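Local coordinates for protein alternansucrase (Leuconostoc mesenteroides, PDB 6HVG) that is a large multidomain member of glycoside hydrolase family 70, combining a core of TIM-barrel ancestry with repeats related to choline-binding and cell-wall-binding modules, at residues Asn712-Leu715 / Asn716-Ile719; Arg965-Asp968 / Asn969-Ile973; Gly1370-Asn1373 / Ser1374-Tyr1378; His1401-Val1404 / Asp1405-Ser1409. All coordinates share one frame; numbering follows the deposited sequence.

Interaction 1: residues Asn712-Leu715 / Asn716-Ile719; sequences NGDL and NKKI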
ATOM      1  N   ASN A 712      -0.599 -40.648  -2.559  1.00 76.87           N
ATOM      2  CA  ASN A 712       0.547 -41.076  -3.394  1.00 85.33           C
ATOM      3  C   ASN A 712       0.425 -40.658  -4.873  1.00 87.18           C
ATOM      4  O   ASN A 712       0.924 -41.333  -5.793  1.00 92.71           O
ATOM      5  CB  ASN A 712       0.777 -42.614  -3.323  1.00 89.93           C
ATOM      6  CG  ASN A 712       1.267 -43.102  -1.957  1.00 89.44           C
ATOM      7  OD1 ASN A 712       1.731 -42.323  -1.103  1.00 88.20           O
ATOM      8  ND2 ASN A 712       1.151 -44.413  -1.748  1.00 84.41           N
ATOM      9  N   GLY A 713      -0.234 -39.537  -5.108  1.00 83.29           N
ATOM     10  CA  GLY A 713      -0.499 -39.134  -6.469  1.00 83.75           C
ATOM     11  C   GLY A 713      -0.810 -40.371  -7.282  1.00 82.05           C
ATOM     12  O   GLY A 713      -0.305 -40.513  -8.371  1.00 84.84           O
ATOM     13  N   ASP A 714      -1.618 -41.275  -6.735  1.00 80.92           N
ATOM     14  CA  ASP A 714      -1.946 -42.502  -7.413  1.00 84.59           C
ATOM     15  C   ASP A 714      -3.080 -42.189  -8.390  1.00 86.36           C
ATOM     16  O   ASP A 714      -4.278 -42.357  -8.098  1.00 87.47           O
ATOM     17  CB  ASP A 714      -2.340 -43.612  -6.436  1.00 87.04           C
ATOM     18  CG  ASP A 714      -1.760 -44.964  -6.837  1.00 88.20           C
ATOM     19  OD1 ASP A 714      -1.717 -45.277  -8.054  1.00 90.75           O
ATOM     20  OD2 ASP A 714      -1.334 -45.709  -5.933  1.00 84.50           O
ATOM     21  N   LEU A 715      -2.670 -41.697  -9.548  1.00 88.24           N
ATOM     22  CA  LEU A 715      -3.583 -41.414 -10.629  1.00 88.24           C
ATOM     23  C   LEU A 715      -4.068 -42.756 -11.132  1.00 91.80           C
ATOM     24  O   LEU A 715      -5.131 -42.868 -11.711  1.00 91.65           O
ATOM     25  CB  LEU A 715      -2.870 -40.614 -11.720  1.00 85.36           C
ATOM     26  CG  LEU A 715      -2.181 -39.345 -11.203  1.00 84.58           C
ATOM     27  CD1 LEU A 715      -1.689 -38.466 -12.349  1.00 84.78           C
ATOM     28  CD2 LEU A 715      -3.122 -38.564 -10.304  1.00 84.07           C
ATOM     29  N   ASN A 716      -3.295 -43.797 -10.873  1.00 98.22           N
ATOM     30  CA  ASN A 716      -3.738 -45.124 -11.251  1.00103.19           C
ATOM     31  C   ASN A 716      -4.818 -45.571 -10.301  1.00 93.34           C
ATOM     32  O   ASN A 716      -5.858 -46.023 -10.728  1.00 87.82           O
ATOM     33  CB  ASN A 716      -2.577 -46.110 -11.269  1.00113.52           C
ATOM     34  CG  ASN A 716      -1.668 -45.896 -12.465  1.00119.26           C
ATOM     35  OD1 ASN A 716      -2.144 -45.814 -13.604  1.00116.99           O
ATOM     36  ND2 ASN A 716      -0.367 -45.796 -12.219  1.00120.89           N
ATOM     37  N   LYS A 717      -4.580 -45.381  -9.010  1.00 91.93           N
ATOM     38  CA  LYS A 717      -5.476 -45.887  -7.964  1.00 94.95           C
ATOM     39  C   LYS A 717      -6.565 -44.905  -7.489  1.00 95.52           C
ATOM     40  O   LYS A 717      -7.655 -45.336  -7.097  1.00 92.81           O
ATOM     41  CB  LYS A 717      -4.654 -46.308  -6.756  1.00102.54           C
ATOM     42  CG  LYS A 717      -5.316 -47.403  -5.938  1.00109.96           C
ATOM     43  CD  LYS A 717      -4.291 -48.220  -5.145  1.00118.06           C
ATOM     44  CE  LYS A 717      -4.977 -49.212  -4.202  1.00123.22           C
ATOM     45  NZ  LYS A 717      -5.715 -48.561  -3.070  1.00122.57           N
ATOM     46  N   LYS A 718      -6.250 -43.606  -7.485  1.00 93.31           N
ATOM     47  CA  LYS A 718      -7.231 -42.522  -7.226  1.00 88.13           C
ATOM     48  C   LYS A 718      -7.909 -42.585  -5.857  1.00 83.39           C
ATOM     49  O   LYS A 718      -9.122 -42.453  -5.746  1.00 75.65           O
ATOM     50  CB  LYS A 718      -8.310 -42.450  -8.322  1.00 86.76           C
ATOM     51  CG  LYS A 718      -7.846 -41.902  -9.656  1.00 88.79           C
ATOM     52  CD  LYS A 718      -8.950 -42.007 -10.694  1.00 92.62           C
ATOM     53  CE  LYS A 718      -8.354 -41.872 -12.090  1.00 97.39           C
ATOM     54  NZ  LYS A 718      -9.258 -42.297 -13.195  1.00 99.84           N
ATOM     55  N   ILE A 719      -7.122 -42.788  -4.808  1.00 85.33           N
ATOM     56  CA  ILE A 719      -7.659 -42.794  -3.443  1.00 83.44           C
ATOM     57  C   ILE A 719      -7.516 -41.384  -2.892  1.00 81.22           C
ATOM     58  O   ILE A 719      -6.394 -40.889  -2.744  1.00 85.81           O
ATOM     59  CB  ILE A 719      -6.914 -43.783  -2.508  1.00 85.48           C
ATOM     60  CG1 ILE A 719      -7.024 -45.223  -3.039  1.00 89.06           C
ATOM     61  CG2 ILE A 719      -7.443 -43.678  -1.082  1.00 84.79           C
ATOM     62  CD1 ILE A 719      -8.286 -45.961  -2.664  1.00 87.94           C
TER
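The carboxylate of Asp-714 lies obliquely across the base of the Lys-717 side chain, with OD2 of Asp-714 3.5 Å from CB of Lys-717 and 4.0 Å from its CD. This is a local contact, three residues along a surface loop between helix 681-692 and strand 735-736 of the family 70 region. The other oxygen serves the backbone: Lys-717 N donates to Asp-714 OD1 over 3.0 Å. That bond is bent, 139° at the hydrogen, and reaches the oxygen from above the carboxylate plane, 58° out of it.

Asp-714 is itself the centre of an inverse gamma turn, closed by a weak bond from Leu-715 N to Gly-713 O. Its own carbonyl faces Lys-718 N, but the modelled separation is too short to be trusted in detail. Lys-718 keeps its chain extended beyond CG, and its methylenes run past a carbonyl, CG of Lys-718 lying 3.5 Å from O of Leu-715. The same lysine also touches Tyr-710. Leu-715 packs on Ile-734, and Ile-719 pairs through its backbone with Leu-711.

The ammonium of Lys-717 turns off at its last torsion (chi4 -68°), leaving NZ 6.0 Å from Asp-714 OD2. Any attraction between these opposite charges is thus probably diffuse, and within this stretch the carboxylate acts as an acceptor for a main-chain amide.

Interaction 2: residues Arg965-Asp968 / Asn969-Ile973; sequences RTND and NGDLI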
ATOM      1  N   ARG A 965      -9.312 -37.269 -36.851  1.00 68.05           N
ATOM      2  CA  ARG A 965     -10.246 -38.292 -36.395  1.00 67.52           C
ATOM      3  C   ARG A 965      -9.666 -39.087 -35.230  1.00 69.03           C
ATOM      4  O   ARG A 965      -8.493 -39.446 -35.245  1.00 70.75           O
ATOM      5  CB  ARG A 965     -10.614 -39.241 -37.526  1.00 65.96           C
ATOM      6  CG  ARG A 965     -11.783 -40.145 -37.177  1.00 66.03           C
ATOM      7  CD  ARG A 965     -12.156 -41.050 -38.356  1.00 67.61           C
ATOM      8  NE  ARG A 965     -12.910 -40.291 -39.351  1.00 70.07           N
ATOM      9  CZ  ARG A 965     -14.215 -39.990 -39.264  1.00 70.91           C
ATOM     10  NH1 ARG A 965     -14.962 -40.417 -38.247  1.00 71.02           N
ATOM     11  NH2 ARG A 965     -14.790 -39.255 -40.220  1.00 70.83           N
ATOM     12  N   THR A 966     -10.509 -39.371 -34.238  1.00 67.19           N
ATOM     13  CA  THR A 966     -10.129 -40.153 -33.062  1.00 67.82           C
ATOM     14  C   THR A 966     -10.096 -41.640 -33.410  1.00 70.15           C
ATOM     15  O   THR A 966     -10.778 -42.071 -34.340  1.00 66.76           O
ATOM     16  CB  THR A 966     -11.118 -39.936 -31.902  1.00 66.93           C
ATOM     17  OG1 THR A 966     -12.422 -40.316 -32.301  1.00 68.73           O
ATOM     18  CG2 THR A 966     -11.184 -38.490 -31.497  1.00 70.49           C
ATOM     19  N   ASN A 967      -9.329 -42.418 -32.650  1.00 71.58           N
ATOM     20  CA  ASN A 967      -9.238 -43.861 -32.872  1.00 73.76           C
ATOM     21  C   ASN A 967     -10.364 -44.671 -32.208  1.00 73.00           C
ATOM     22  O   ASN A 967     -11.379 -44.113 -31.786  1.00 73.60           O
ATOM     23  CB  ASN A 967      -7.867 -44.349 -32.400  1.00 76.69           C
ATOM     24  CG  ASN A 967      -7.727 -44.317 -30.897  1.00 77.72           C
ATOM     25  OD1 ASN A 967      -8.712 -44.350 -30.156  1.00 80.85           O
ATOM     26  ND2 ASN A 967      -6.487 -44.244 -30.435  1.00 81.34           N
ATOM     27  N   ASP A 968     -10.192 -45.991 -32.144  1.00 77.56           N
ATOM     28  CA  ASP A 968     -11.193 -46.889 -31.555  1.00 79.34           C
ATOM     29  C   ASP A 968     -11.403 -46.578 -30.077  1.00 76.17           C
ATOM     30  O   ASP A 968     -12.538 -46.545 -29.602  1.00 74.62           O
ATOM     31  CB  ASP A 968     -10.773 -48.356 -31.711  1.00 81.81           C
ATOM     32  CG  ASP A 968     -11.938 -49.265 -32.041  1.00 83.49           C
ATOM     33  OD1 ASP A 968     -13.058 -49.037 -31.534  1.00 75.47           O
ATOM     34  OD2 ASP A 968     -11.717 -50.230 -32.815  1.00 90.15           O
ATOM     35  N   ASN A 969     -10.324 -46.318 -29.352  1.00 73.26           N
ATOM     36  CA  ASN A 969     -10.448 -45.963 -27.950  1.00 72.35           C
ATOM     37  C   ASN A 969     -10.861 -44.535 -27.705  1.00 67.60           C
ATOM     38  O   ASN A 969     -11.116 -44.198 -26.579  1.00 66.97           O
ATOM     39  CB  ASN A 969      -9.153 -46.259 -27.205  1.00 73.81           C
ATOM     40  CG  ASN A 969      -8.870 -47.734 -27.150  1.00 75.75           C
ATOM     41  OD1 ASN A 969      -9.769 -48.551 -26.936  1.00 74.46           O
ATOM     42  ND2 ASN A 969      -7.626 -48.092 -27.368  1.00 78.82           N
ATOM     43  N   GLY A 970     -10.871 -43.683 -28.721  1.00 66.86           N
ATOM     44  CA  GLY A 970     -11.348 -42.314 -28.555  1.00 63.82           C
ATOM     45  C   GLY A 970     -10.241 -41.304 -28.326  1.00 65.11           C
ATOM     46  O   GLY A 970     -10.490 -40.231 -27.817  1.00 59.62           O
ATOM     47  N   ASP A 971      -9.004 -41.643 -28.676  1.00 69.83           N
ATOM     48  CA  ASP A 971      -7.890 -40.720 -28.483  1.00 73.62           C
ATOM     49  C   ASP A 971      -7.524 -40.002 -29.784  1.00 73.55           C
ATOM     50  O   ASP A 971      -7.450 -40.613 -30.852  1.00 72.97           O
ATOM     51  CB  ASP A 971      -6.663 -41.465 -27.916  1.00 77.39           C
ATOM     52  CG  ASP A 971      -7.004 -42.341 -26.736  1.00 81.45           C
ATOM     53  OD1 ASP A 971      -8.040 -42.079 -26.086  1.00 89.56           O
ATOM     54  OD2 ASP A 971      -6.257 -43.295 -26.448  1.00 83.28           O
ATOM     55  N   LEU A 972      -7.282 -38.698 -29.663  1.00 71.81           N
ATOM     56  CA  LEU A 972      -6.721 -37.912 -30.753  1.00 74.10           C
ATOM     57  C   LEU A 972      -5.219 -37.935 -30.577  1.00 76.49           C
ATOM     58  O   LEU A 972      -4.725 -37.401 -29.581  1.00 76.57           O
ATOM     59  CB  LEU A 972      -7.160 -36.463 -30.671  1.00 73.75           C
ATOM     60  CG  LEU A 972      -8.584 -36.102 -31.066  1.00 73.64           C
ATOM     61  CD1 LEU A 972      -8.744 -34.601 -30.919  1.00 71.74           C
ATOM     62  CD2 LEU A 972      -8.880 -36.540 -32.489  1.00 74.39           C
ATOM     63  N   ILE A 973      -4.484 -38.531 -31.523  1.00 74.11           N
ATOM     64  CA  ILE A 973      -3.026 -38.635 -31.377  1.00 71.63           C
ATOM     65  C   ILE A 973      -2.328 -37.503 -32.143  1.00 70.51           C
ATOM     66  O   ILE A 973      -2.677 -37.202 -33.280  1.00 67.50           O
ATOM     67  CB  ILE A 973      -2.469 -39.997 -31.841  1.00 71.95           C
ATOM     68  CG1 ILE A 973      -3.389 -41.163 -31.429  1.00 71.86           C
ATOM     69  CG2 ILE A 973      -1.055 -40.187 -31.292  1.00 73.28           C
ATOM     70  CD1 ILE A 973      -3.309 -41.549 -29.976  1.00 74.17           C
TER
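Between Arg-965 and Ile-973 the chain doubles back, its two arms running roughly antiparallel, with CA of Thr-966 and CA of Leu-972 4.7 Å from each other and Asn-967 N donating to Asp-971 O over 3.2 Å. The tip is closed by Gly-970 N, which gives a bond to Asn-967 O. The side chain of Asn-967 adds to these bonds. With CG placed between its own N and carbonyl carbon (chi1 71°), the amide folds inward and offers OD1 to the returning chain. Asp-971 N reaches Asn-967 OD1 at 3.1 Å along an almost straight path, 171° at the hydrogen, from above the amide carbonyl plane; Gly-970 N adds a weak bond to the same oxygen.

Asp-968 and Asn-969 have the backbone angles of a type I turn, and Gly-970 follows with positive phi. This is the pattern of a tight reversal made of a type I turn and a G1-type bulge, with asparagine in the first position. It links strand 962-965 to strand 971-975, which belong to different sheets.

The NH2 end of Asn-967 crosses over Asp-971, ND2 standing 3.8 Å from CB of that aspartate, while amide and carboxylate planes are inclined by 56°. On the buried flank, Thr-966 and Leu-972 lie side by side against Tyr-941 of strand 940-947, the detail of their approach being doubtful. The hydroxyl of Thr-966 lies within hydrogen-bonding range of the carbonyls of His-936 and Gln-939, which must share its one proton.

Interaction 3: residues Gly1370-Asn1373 / Ser1374-Tyr1378; sequences GTDN and SGNVY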
ATOM      1  N   GLY A1370      23.416   5.824  32.630  1.00 51.48           N
ATOM      2  CA  GLY A1370      23.228   6.463  33.933  1.00 52.46           C
ATOM      3  C   GLY A1370      23.518   5.515  35.052  1.00 54.38           C
ATOM      4  O   GLY A1370      22.951   4.429  35.088  1.00 58.62           O
ATOM      5  N   THR A1371      24.409   5.912  35.956  1.00 58.68           N
ATOM      6  CA  THR A1371      24.799   5.072  37.088  1.00 62.73           C
ATOM      7  C   THR A1371      23.872   5.343  38.259  1.00 61.99           C
ATOM      8  O   THR A1371      23.567   6.493  38.536  1.00 64.65           O
ATOM      9  CB  THR A1371      26.247   5.353  37.539  1.00 64.80           C
ATOM     10  OG1 THR A1371      27.100   5.396  36.390  1.00 72.95           O
ATOM     11  CG2 THR A1371      26.749   4.255  38.462  1.00 67.07           C
ATOM     12  N   ASP A1372      23.426   4.282  38.934  1.00 61.36           N
ATOM     13  CA  ASP A1372      22.628   4.417  40.153  1.00 63.23           C
ATOM     14  C   ASP A1372      23.545   4.599  41.360  1.00 63.96           C
ATOM     15  O   ASP A1372      24.763   4.636  41.213  1.00 61.52           O
ATOM     16  CB  ASP A1372      21.631   3.244  40.324  1.00 66.26           C
ATOM     17  CG  ASP A1372      22.280   1.969  40.839  1.00 69.79           C
ATOM     18  OD1 ASP A1372      23.385   1.597  40.383  1.00 66.20           O
ATOM     19  OD2 ASP A1372      21.659   1.296  41.678  1.00 76.15           O
ATOM     20  N   ASN A1373      22.958   4.747  42.541  1.00 69.99           N
ATOM     21  CA  ASN A1373      23.742   4.941  43.784  1.00 75.37           C
ATOM     22  C   ASN A1373      24.665   3.757  44.123  1.00 73.00           C
ATOM     23  O   ASN A1373      25.673   3.928  44.773  1.00 71.33           O
ATOM     24  CB  ASN A1373      22.822   5.232  44.984  1.00 77.83           C
ATOM     25  CG  ASN A1373      21.585   4.307  45.044  1.00 83.82           C
ATOM     26  OD1 ASN A1373      21.349   3.457  44.168  1.00 85.05           O
ATOM     27  ND2 ASN A1373      20.756   4.523  46.052  1.00 83.77           N
ATOM     28  N   SER A1374      24.315   2.566  43.649  1.00 76.29           N
ATOM     29  CA  SER A1374      25.042   1.345  43.963  1.00 75.78           C
ATOM     30  C   SER A1374      26.066   0.933  42.882  1.00 76.07           C
ATOM     31  O   SER A1374      26.658  -0.130  42.984  1.00 78.57           O
ATOM     32  CB  SER A1374      24.043   0.199  44.170  1.00 73.87           C
ATOM     33  OG  SER A1374      22.916   0.629  44.897  1.00 69.34           O
ATOM     34  N   GLY A1375      26.271   1.737  41.843  1.00 75.94           N
ATOM     35  CA  GLY A1375      27.282   1.413  40.819  1.00 74.44           C
ATOM     36  C   GLY A1375      26.809   0.649  39.587  1.00 72.62           C
ATOM     37  O   GLY A1375      27.583   0.460  38.660  1.00 75.77           O
ATOM     38  N   ASN A1376      25.538   0.265  39.543  1.00 67.98           N
ATOM     39  CA  ASN A1376      24.955  -0.384  38.368  1.00 68.40           C
ATOM     40  C   ASN A1376      24.679   0.607  37.232  1.00 68.74           C
ATOM     41  O   ASN A1376      24.156   1.685  37.464  1.00 72.52           O
ATOM     42  CB  ASN A1376      23.619  -1.064  38.715  1.00 69.82           C
ATOM     43  CG  ASN A1376      23.746  -2.063  39.837  1.00 68.62           C
ATOM     44  OD1 ASN A1376      24.210  -3.167  39.620  1.00 70.46           O
ATOM     45  ND2 ASN A1376      23.326  -1.686  41.037  1.00 67.62           N
ATOM     46  N   VAL A1377      24.975   0.220  35.996  1.00 66.45           N
ATOM     47  CA  VAL A1377      24.773   1.109  34.859  1.00 62.89           C
ATOM     48  C   VAL A1377      23.519   0.712  34.098  1.00 57.89           C
ATOM     49  O   VAL A1377      23.287  -0.461  33.853  1.00 57.43           O
ATOM     50  CB  VAL A1377      25.991   1.136  33.906  1.00 66.48           C
ATOM     51  CG1 VAL A1377      25.742   2.121  32.781  1.00 66.00           C
ATOM     52  CG2 VAL A1377      27.248   1.530  34.681  1.00 70.16           C
ATOM     53  N   TYR A1378      22.703   1.708  33.751  1.00 54.74           N
ATOM     54  CA  TYR A1378      21.493   1.524  32.954  1.00 52.92           C
ATOM     55  C   TYR A1378      21.588   2.427  31.722  1.00 54.39           C
ATOM     56  O   TYR A1378      22.440   3.313  31.680  1.00 58.73           O
ATOM     57  CB  TYR A1378      20.259   1.902  33.770  1.00 53.05           C
ATOM     58  CG  TYR A1378      20.069   1.120  35.056  1.00 52.69           C
ATOM     59  CD1 TYR A1378      20.792   1.414  36.200  1.00 53.05           C
ATOM     60  CD2 TYR A1378      19.127   0.081  35.124  1.00 53.07           C
ATOM     61  CE1 TYR A1378      20.598   0.687  37.371  1.00 54.31           C
ATOM     62  CE2 TYR A1378      18.927  -0.643  36.286  1.00 52.54           C
ATOM     63  CZ  TYR A1378      19.654  -0.337  37.407  1.00 53.32           C
ATOM     64  OH  TYR A1378      19.434  -1.055  38.552  1.00 54.96           O
TER
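A two-stranded beta hairpin, strands 1368-1371 and 1377-1380, turns within one of the putative cell-wall-binding repeats of the chain. Gly-1370 and Tyr-1378 form its hydrogen-bonded antiparallel pair, Gly-1370 N to Tyr-1378 O at 2.9 Å and Tyr-1378 N to Gly-1370 O at 3.0 Å. Next to it, Thr-1371 and Val-1377 make a non-hydrogen-bonded pair. Their side chains share a face that also touches Tyr-352, and the CG2 methyl of Thr-1371 lies 3.7 Å from CA of Gly-1375. The Thr-1371 hydroxyl is bonded to Ala-353 O, joining the hairpin to strand 352-355.

Asp-1372 begins the turn. Its N donates to Asn-1376 O over 3.1 Å, in the carbonyl plane. With CG between the backbone N and carbonyl carbon (chi1 78°), the carboxylate bends over the loop toward Asn-1376. OD1 of Asp-1372 takes a weak, strongly bent bond from Asn-1376 N at 2.7 Å, and ND2 of Asn-1376 makes further weak bonds to both carboxylate oxygens, the two flat groups being inclined by 42°. One carboxylate thus collects several imperfect bonds across the mouth of the turn.

On the face opposite Thr-1371 and Val-1377, the ring of Tyr-1378 leans back along the turn. Gly-1370 O sits at the ring edge, in its plane, 3.9 Å from CD1 of Tyr-1378, and CE1 of that ring is 4.0 Å from CB of Asp-1372. Ile-1342 touches both of these side chains. The type I turn from Asp-1372 to Gly-1375 ends on a glycine of positive phi, the classic type I plus G1-bulge hairpin.

Interaction 4: residues His1401-Val1404 / Asp1405-Ser1409; sequences HLNV and DGTMS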
ATOM      1  N   HIS A1401      24.699  -4.867  26.290  1.00 62.86           N
ATOM      2  CA  HIS A1401      23.481  -5.633  26.535  1.00 63.78           C
ATOM      3  C   HIS A1401      22.839  -5.152  27.817  1.00 61.27           C
ATOM      4  O   HIS A1401      23.527  -4.893  28.810  1.00 58.70           O
ATOM      5  CB  HIS A1401      23.744  -7.138  26.622  1.00 68.04           C
ATOM      6  CG  HIS A1401      22.546  -7.930  27.062  1.00 69.00           C
ATOM      7  ND1 HIS A1401      22.389  -8.426  28.343  1.00 69.83           N
ATOM      8  CD2 HIS A1401      21.420  -8.271  26.387  1.00 68.76           C
ATOM      9  CE1 HIS A1401      21.229  -9.060  28.424  1.00 70.05           C
ATOM     10  NE2 HIS A1401      20.622  -8.978  27.251  1.00 68.39           N
ATOM     11  N   LEU A1402      21.519  -5.055  27.781  1.00 58.79           N
ATOM     12  CA  LEU A1402      20.764  -4.689  28.947  1.00 60.14           C
ATOM     13  C   LEU A1402      19.894  -5.859  29.361  1.00 61.18           C
ATOM     14  O   LEU A1402      19.089  -6.386  28.571  1.00 57.41           O
ATOM     15  CB  LEU A1402      19.947  -3.429  28.683  1.00 60.59           C
ATOM     16  CG  LEU A1402      20.835  -2.285  28.191  1.00 60.96           C
ATOM     17  CD1 LEU A1402      20.041  -1.302  27.344  1.00 61.46           C
ATOM     18  CD2 LEU A1402      21.514  -1.635  29.385  1.00 61.30           C
ATOM     19  N   ASN A1403      20.088  -6.270  30.612  1.00 66.15           N
ATOM     20  CA  ASN A1403      19.367  -7.389  31.223  1.00 69.52           C
ATOM     21  C   ASN A1403      17.887  -7.048  31.322  1.00 72.36           C
ATOM     22  O   ASN A1403      17.462  -5.956  30.908  1.00 72.36           O
ATOM     23  CB  ASN A1403      19.970  -7.695  32.592  1.00 70.73           C
ATOM     24  CG  ASN A1403      21.296  -8.443  32.490  1.00 76.46           C
ATOM     25  OD1 ASN A1403      21.561  -9.142  31.514  1.00 82.05           O
ATOM     26  ND2 ASN A1403      22.141  -8.292  33.503  1.00 78.45           N
ATOM     27  N   VAL A1404      17.101  -7.987  31.838  1.00 75.91           N
ATOM     28  CA  VAL A1404      15.659  -7.775  32.028  1.00 76.52           C
ATOM     29  C   VAL A1404      15.446  -6.722  33.120  1.00 69.48           C
ATOM     30  O   VAL A1404      14.649  -5.818  32.971  1.00 59.78           O
ATOM     31  CB  VAL A1404      14.909  -9.074  32.415  1.00 82.07           C
ATOM     32  CG1 VAL A1404      13.398  -8.837  32.376  1.00 79.48           C
ATOM     33  CG2 VAL A1404      15.308 -10.230  31.495  1.00 84.83           C
ATOM     34  N   ASP A1405      16.200  -6.830  34.205  1.00 69.36           N
ATOM     35  CA  ASP A1405      16.095  -5.872  35.311  1.00 70.37           C
ATOM     36  C   ASP A1405      16.672  -4.482  34.978  1.00 72.34           C
ATOM     37  O   ASP A1405      16.701  -3.603  35.836  1.00 74.76           O
ATOM     38  CB  ASP A1405      16.756  -6.447  36.584  1.00 73.96           C
ATOM     39  CG  ASP A1405      18.260  -6.686  36.428  1.00 74.66           C
ATOM     40  OD1 ASP A1405      18.829  -6.351  35.370  1.00 70.24           O
ATOM     41  OD2 ASP A1405      18.882  -7.229  37.367  1.00 73.01           O
ATOM     42  N   GLY A1406      17.155  -4.299  33.747  1.00 71.59           N
ATOM     43  CA  GLY A1406      17.667  -3.012  33.279  1.00 69.70           C
ATOM     44  C   GLY A1406      19.197  -2.905  33.276  1.00 70.22           C
ATOM     45  O   GLY A1406      19.774  -2.096  32.527  1.00 72.59           O
ATOM     46  N   THR A1407      19.876  -3.733  34.071  1.00 66.78           N
ATOM     47  CA  THR A1407      21.321  -3.567  34.249  1.00 67.42           C
ATOM     48  C   THR A1407      22.056  -3.902  32.964  1.00 70.15           C
ATOM     49  O   THR A1407      21.566  -4.670  32.134  1.00 70.43           O
ATOM     50  CB  THR A1407      21.892  -4.437  35.386  1.00 66.90           C
ATOM     51  OG1 THR A1407      21.570  -5.805  35.161  1.00 65.36           O
ATOM     52  CG2 THR A1407      21.327  -3.988  36.710  1.00 68.51           C
ATOM     53  N   MET A1408      23.233  -3.308  32.821  1.00 75.41           N
ATOM     54  CA  MET A1408      24.087  -3.520  31.664  1.00 78.43           C
ATOM     55  C   MET A1408      25.179  -4.556  31.949  1.00 81.31           C
ATOM     56  O   MET A1408      26.126  -4.286  32.690  1.00 80.67           O
ATOM     57  CB  MET A1408      24.730  -2.199  31.227  1.00 75.44           C
ATOM     58  CG  MET A1408      25.671  -2.367  30.033  1.00 74.14           C
ATOM     59  SD  MET A1408      27.124  -1.271  30.057  1.00 69.26           S
ATOM     60  CE  MET A1408      28.002  -1.929  31.471  1.00 69.06           C
ATOM     61  N   SER A1409      25.051  -5.727  31.330  1.00 84.74           N
ATOM     62  CA  SER A1409      26.088  -6.742  31.402  1.00 85.73           C
ATOM     63  C   SER A1409      27.288  -6.309  30.538  1.00 89.45           C
ATOM     64  O   SER A1409      28.455  -6.460  30.951  1.00 81.57           O
ATOM     65  CB  SER A1409      25.534  -8.094  30.950  1.00 87.14           C
ATOM     66  OG  SER A1409      26.251  -9.152  31.573  1.00 88.55           O
TER
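From His-1401 to Ser-1409 the chain reverses through residues with the angles of a type I turn, Val-1404 and Asp-1405, and a G1-type bulge at Gly-1406. Asp-1405 also makes an Asx turn, and Leu-1402 and Met-1408 bridge the two arms.

Among backbone bonds, Asn-1403 N donates to Thr-1407 O at 2.7 Å, nearly along the C=O axis. Weaker bonds flank it, Gly-1406 N to Asn-1403 O at the tip and Ser-1409 N to His-1401 O at the open end.

The polar side chains form a relay. ND2 of Asn-1403 gives a hydrogen bond to Thr-1407 OG1 over 3.0 Å, tilted 19° from the amide plane. That hydroxyl, standing between its own N and carbonyl carbon (chi1 56°), in turn donates to Asp-1405 OD1, 2.8 Å away on the syn side. Thr-1407 N reaches the same OD1 at 3.1 Å from above the carboxylate plane.

The apolar contact is made by Leu-1402, which also packs on Tyr-1379 and lays CD2 3.7 Å from CB of Met-1408. Across the reversal, ND1 of His-1401 meets CB of Ser-1409 at 4.1 Å, the carbon lying at the edge of the imidazole, near its plane.

Overall arrangement
The four contacts illustrate how a side-chain carbonyl or carboxylate can secure a short chain reversal, yet they occupy two distant regions. Interactions 1 and 2 lie within the family 70 range on the same side of the chain's centre, their centres 25 Å apart and nearest atoms about 13 Å apart. Interactions 3 and 4 are neighbours near the C-terminus, with centres 11 Å apart: Met-1408 N and Val-1377 O, 3.0 Å apart, probably share a hydrogen bond, and Tyr-1378 CD2 packs 3.5 Å from Gly-1406 O. Interactions 2 and 3 are 89 Å apart, centre to centre. None includes a ligand of the calcium ion, held by Glu-575, Asp-581, Asn-625 and Asp-1159.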